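Local coordinates for mRNA interferase toxin YafQ (Escherichia coli, PDB 4MMG), which cleaves ribosome-bound mRNA within lysine codons followed by G or A, inhibiting translation elongation as the toxin of the DinJ-YafQ toxin-antitoxin system, at residues 37-40 with 45-48; 20-23 with 28-31. The protein carries 1 engineered substitution. All blocks are in the same frame, centred on the assembly; numbering follows the deposited sequence.

In the fold
Both contacts use helix 29-40, interaction 2 at its N-terminal end and interaction 1 at its C-terminal end, and their centres lie about 18 Å apart. The earlier one in the chain joins this helix to helix 13-24 across a short connection; the later one joins it to the loop that leads on to strand 53-54. Each is partly buried, with a single buried residue taking part, Ala22 in 20-23/28-31 and Leu39 in 37-40/45-48. Neither has a hydrogen bond between its segments. Branched leucines and a proline ring carry interaction 1 beside the sheet, whereas a flexible methionine laid across a glutamine and against an alanine carries interaction 2.

Interaction 1: residues 37-40 with 45-48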
loop_
_atom_site.group_PDB
_atom_site.type_symbol
_atom_site.label_atom_id
_atom_site.label_comp_id
_atom_site.label_asym_id
_atom_site.label_seq_id
_atom_site.Cartn_x
_atom_site.Cartn_y
_atom_site.Cartn_z
ATOM N N THR A 37 1.705 -5.976 -7.163
ATOM C CA THR A 37 1.499 -6.447 -8.533
ATOM C C THR A 37 0.008 -6.519 -8.888
ATOM O O THR A 37 -0.394 -6.158 -10.001
ATOM C CB THR A 37 2.222 -7.771 -8.782
ATOM O OG1 THR A 37 3.633 -7.577 -8.592
ATOM C CG2 THR A 37 1.965 -8.267 -10.191
ATOM N N LEU A 38 -0.821 -6.958 -7.946
ATOM C CA LEU A 38 -2.263 -6.986 -8.194
ATOM C C LEU A 38 -2.794 -5.588 -8.490
ATOM O O LEU A 38 -3.566 -5.390 -9.425
ATOM C CB LEU A 38 -3.000 -7.589 -6.996
ATOM C CG LEU A 38 -2.740 -9.074 -6.716
ATOM C CD1 LEU A 38 -3.492 -9.496 -5.457
ATOM C CD2 LEU A 38 -3.139 -9.957 -7.902
ATOM N N LEU A 39 -2.345 -4.607 -7.712
ATOM C CA LEU A 39 -2.750 -3.224 -7.926
ATOM C C LEU A 39 -2.238 -2.677 -9.265
ATOM O O LEU A 39 -2.998 -2.084 -10.030
ATOM C CB LEU A 39 -2.285 -2.344 -6.764
ATOM C CG LEU A 39 -3.076 -2.596 -5.482
ATOM C CD1 LEU A 39 -2.279 -2.179 -4.266
ATOM C CD2 LEU A 39 -4.391 -1.832 -5.538
ATOM N N ILE A 40 -0.954 -2.892 -9.540
ATOM C CA ILE A 40 -0.346 -2.412 -10.782
ATOM C C ILE A 40 -1.054 -3.004 -11.998
ATOM O O ILE A 40 -1.303 -2.296 -12.979
ATOM C CB ILE A 40 1.151 -2.753 -10.812
ATOM C CG1 ILE A 40 1.910 -1.829 -9.856
ATOM C CG2 ILE A 40 1.721 -2.651 -12.232
ATOM C CD1 ILE A 40 3.310 -2.311 -9.521
ATOM N N PRO A 45 -11.460 -6.047 -7.956
ATOM C CA PRO A 45 -11.097 -5.856 -6.546
ATOM C C PRO A 45 -10.151 -6.898 -5.956
ATOM O O PRO A 45 -10.152 -8.074 -6.352
ATOM C CB PRO A 45 -12.448 -5.946 -5.828
ATOM C CG PRO A 45 -13.278 -6.802 -6.719
ATOM C CD PRO A 45 -12.894 -6.360 -8.100
ATOM N N LEU A 46 -9.347 -6.437 -4.996
ATOM C CA LEU A 46 -8.452 -7.289 -4.234
ATOM C C LEU A 46 -9.231 -8.369 -3.503
ATOM O O LEU A 46 -10.402 -8.169 -3.139
ATOM C CB LEU A 46 -7.691 -6.445 -3.212
ATOM C CG LEU A 46 -6.660 -5.465 -3.758
ATOM C CD1 LEU A 46 -6.123 -4.631 -2.598
ATOM C CD2 LEU A 46 -5.530 -6.231 -4.425
ATOM N N PRO A 47 -8.587 -9.517 -3.270
ATOM C CA PRO A 47 -9.287 -10.542 -2.489
ATOM C C PRO A 47 -9.473 -10.111 -1.033
ATOM O O PRO A 47 -8.765 -9.224 -0.515
ATOM C CB PRO A 47 -8.371 -11.763 -2.607
ATOM C CG PRO A 47 -7.015 -11.192 -2.889
ATOM C CD PRO A 47 -7.236 -9.943 -3.680
ATOM N N ALA A 48 -10.437 -10.756 -0.380
ATOM C CA ALA A 48 -10.885 -10.365 0.947
ATOM C C ALA A 48 -9.787 -10.402 2.004
ATOM O O ALA A 48 -9.850 -9.651 2.968
ATOM C CB ALA A 48 -12.071 -11.243 1.376
#
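Where helix 29-40 of this RelE-family toxin ends, the chain turns back in the loop before strand 53-54, and Leu46 of that loop packs against Leu38 on the helix. Leu46 meets Leu38 with one methyl branch: its CD2 lies 3.9 Å from Leu38 CB and 4.0 Å from Leu38 CD1, so it touches both the base and one tip of that side chain. With CG opposite the carbonyl carbon (chi1 -69°) and chi2 near 180° (174°), the branched end of Leu46 is directed at the helix. Its other branch, CD1, faces Leu39, coming to 4.4 Å from Leu39 CD2. Pro47 extends the apolar patch at its more exposed border, where its ring carbon CD meets the methyl Leu38 CD1 at 4.2 Å. Branched leucines suit the inner part because their two methyls can serve different neighbours, while the proline ring presents an apolar carbon to Leu38 and, by fixing phi, limits the loop backbone. Leu38 also touches Thr43 and Tyr50 in the loops. Leu39 turns its side chain to the sheet, packing on Leu73 and Tyr75 of strand 71-77 and on Leu82 and Phe84 of strand 81-88; Leu46 shares Tyr75.

Interaction 2: residues 20-23 with 28-31; sequences KLAQ and DMNK
Met29 reaches from the first turn of helix 29-40 onto Ala22 and Gln23 near the end of helix 13-24, an apolar contact across the turn of their helical hairpin. Its sulfur, SD, lies 3.8 Å from Ala22 CB, and the terminal methyl CE comes to 4.0 Å from that same CB. CE approaches Gln23 CG at 3.7 Å, while Met29 CG lies 3.8 Å from Gln23 CG, so the methionine passes across the aliphatic base of the glutamine, the side chains crossing at about a right angle. Bends at chi2 (-54°) and chi3 (-68°) fold the thioether along the neighbouring helix. An unbranched, flexible methionine fits such a surface well, and Ala22 is small enough that SD comes to 3.8 Å from the backbone N of Gln23. Gln23 is suited to the exposed border, giving its methylenes to the contact while its extended chain carries the amide beyond them. In the next shell, Ala22 touches Lys27 of the connecting loop. Asp28, at the N-cap just before Met29, marks the start of the second helix: its backbone O accepts from Lys31 N at 3.0 Å, and its carboxylate OD1 takes a weak, bent capping bond from Asn30 N (3.2 Å, 126° at the hydrogen).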
loop_
_atom_site.group_PDB
_atom_site.type_symbol
_atom_site.label_atom_id
_atom_site.label_comp_id
_atom_site.label_asym_id
_atom_site.label_seq_id
_atom_site.Cartn_x
_atom_site.Cartn_y
_atom_site.Cartn_z
ATOM N N LYS A 20 12.657 0.091 2.241
ATOM C CA LYS A 20 13.991 -0.233 2.742
ATOM C C LYS A 20 13.961 -0.659 4.209
ATOM O O LYS A 20 14.655 -1.599 4.600
ATOM C CB LYS A 20 14.952 0.940 2.543
ATOM C CG LYS A 20 15.315 1.178 1.086
ATOM C CD LYS A 20 16.346 2.286 0.952
ATOM C CE LYS A 20 16.436 2.782 -0.482
ATOM N NZ LYS A 20 16.853 4.215 -0.534
ATOM N N LEU A 21 13.142 0.011 5.012
ATOM C CA LEU A 21 13.042 -0.318 6.432
ATOM C C LEU A 21 12.419 -1.704 6.633
ATOM O O LEU A 21 12.873 -2.480 7.475
ATOM C CB LEU A 21 12.234 0.751 7.167
ATOM C CG LEU A 21 12.153 0.616 8.683
ATOM C CD1 LEU A 21 13.541 0.693 9.299
ATOM C CD2 LEU A 21 11.242 1.688 9.268
ATOM N N ALA A 22 11.388 -2.021 5.853
ATOM C CA ALA A 22 10.764 -3.345 5.913
ATOM C C ALA A 22 11.787 -4.426 5.586
ATOM O O ALA A 22 11.835 -5.480 6.235
ATOM C CB ALA A 22 9.575 -3.419 4.962
ATOM N N GLN A 23 12.608 -4.166 4.575
ATOM C CA GLN A 23 13.665 -5.106 4.216
ATOM C C GLN A 23 14.628 -5.315 5.377
ATOM O O GLN A 23 14.965 -6.452 5.717
ATOM C CB GLN A 23 14.430 -4.601 2.996
ATOM C CG GLN A 23 13.641 -4.691 1.709
ATOM C CD GLN A 23 14.417 -4.165 0.515
ATOM O OE1 GLN A 23 14.583 -2.954 0.349
ATOM N NE2 GLN A 23 14.902 -5.076 -0.322
ATOM N N ASP A 28 8.740 -10.274 5.038
ATOM C CA ASP A 28 8.651 -11.089 3.827
ATOM C C ASP A 28 8.242 -10.211 2.648
ATOM O O ASP A 28 7.050 -9.982 2.402
ATOM C CB ASP A 28 7.632 -12.208 4.035
ATOM C CG ASP A 28 7.545 -13.151 2.856
ATOM O OD1 ASP A 28 8.141 -12.863 1.799
ATOM O OD2 ASP A 28 6.862 -14.191 2.995
ATOM N N MET A 29 9.232 -9.731 1.903
ATOM C CA MET A 29 8.977 -8.725 0.883
ATOM C C MET A 29 8.141 -9.265 -0.270
ATOM O O MET A 29 7.426 -8.507 -0.939
ATOM C CB MET A 29 10.289 -8.107 0.390
ATOM C CG MET A 29 11.128 -7.491 1.505
ATOM S SD MET A 29 10.240 -6.279 2.494
ATOM C CE MET A 29 10.001 -4.962 1.297
ATOM N N ASN A 30 8.201 -10.574 -0.488
ATOM C CA ASN A 30 7.362 -11.175 -1.514
ATOM C C ASN A 30 5.869 -10.936 -1.274
ATOM O O ASN A 30 5.108 -10.802 -2.229
ATOM C CB ASN A 30 7.655 -12.673 -1.668
ATOM C CG ASN A 30 8.940 -12.943 -2.436
ATOM O OD1 ASN A 30 9.445 -12.081 -3.148
ATOM N ND2 ASN A 30 9.466 -14.155 -2.298
ATOM N N LYS A 31 5.451 -10.843 -0.013
ATOM C CA LYS A 31 4.039 -10.597 0.279
ATOM C C LYS A 31 3.620 -9.196 -0.159
ATOM O O LYS A 31 2.529 -8.992 -0.693
ATOM C CB LYS A 31 3.745 -10.793 1.767
ATOM C CG LYS A 31 3.916 -12.224 2.261
ATOM C CD LYS A 31 3.393 -12.344 3.688
ATOM C CE LYS A 31 3.438 -13.772 4.195
ATOM N NZ LYS A 31 2.756 -13.879 5.520
#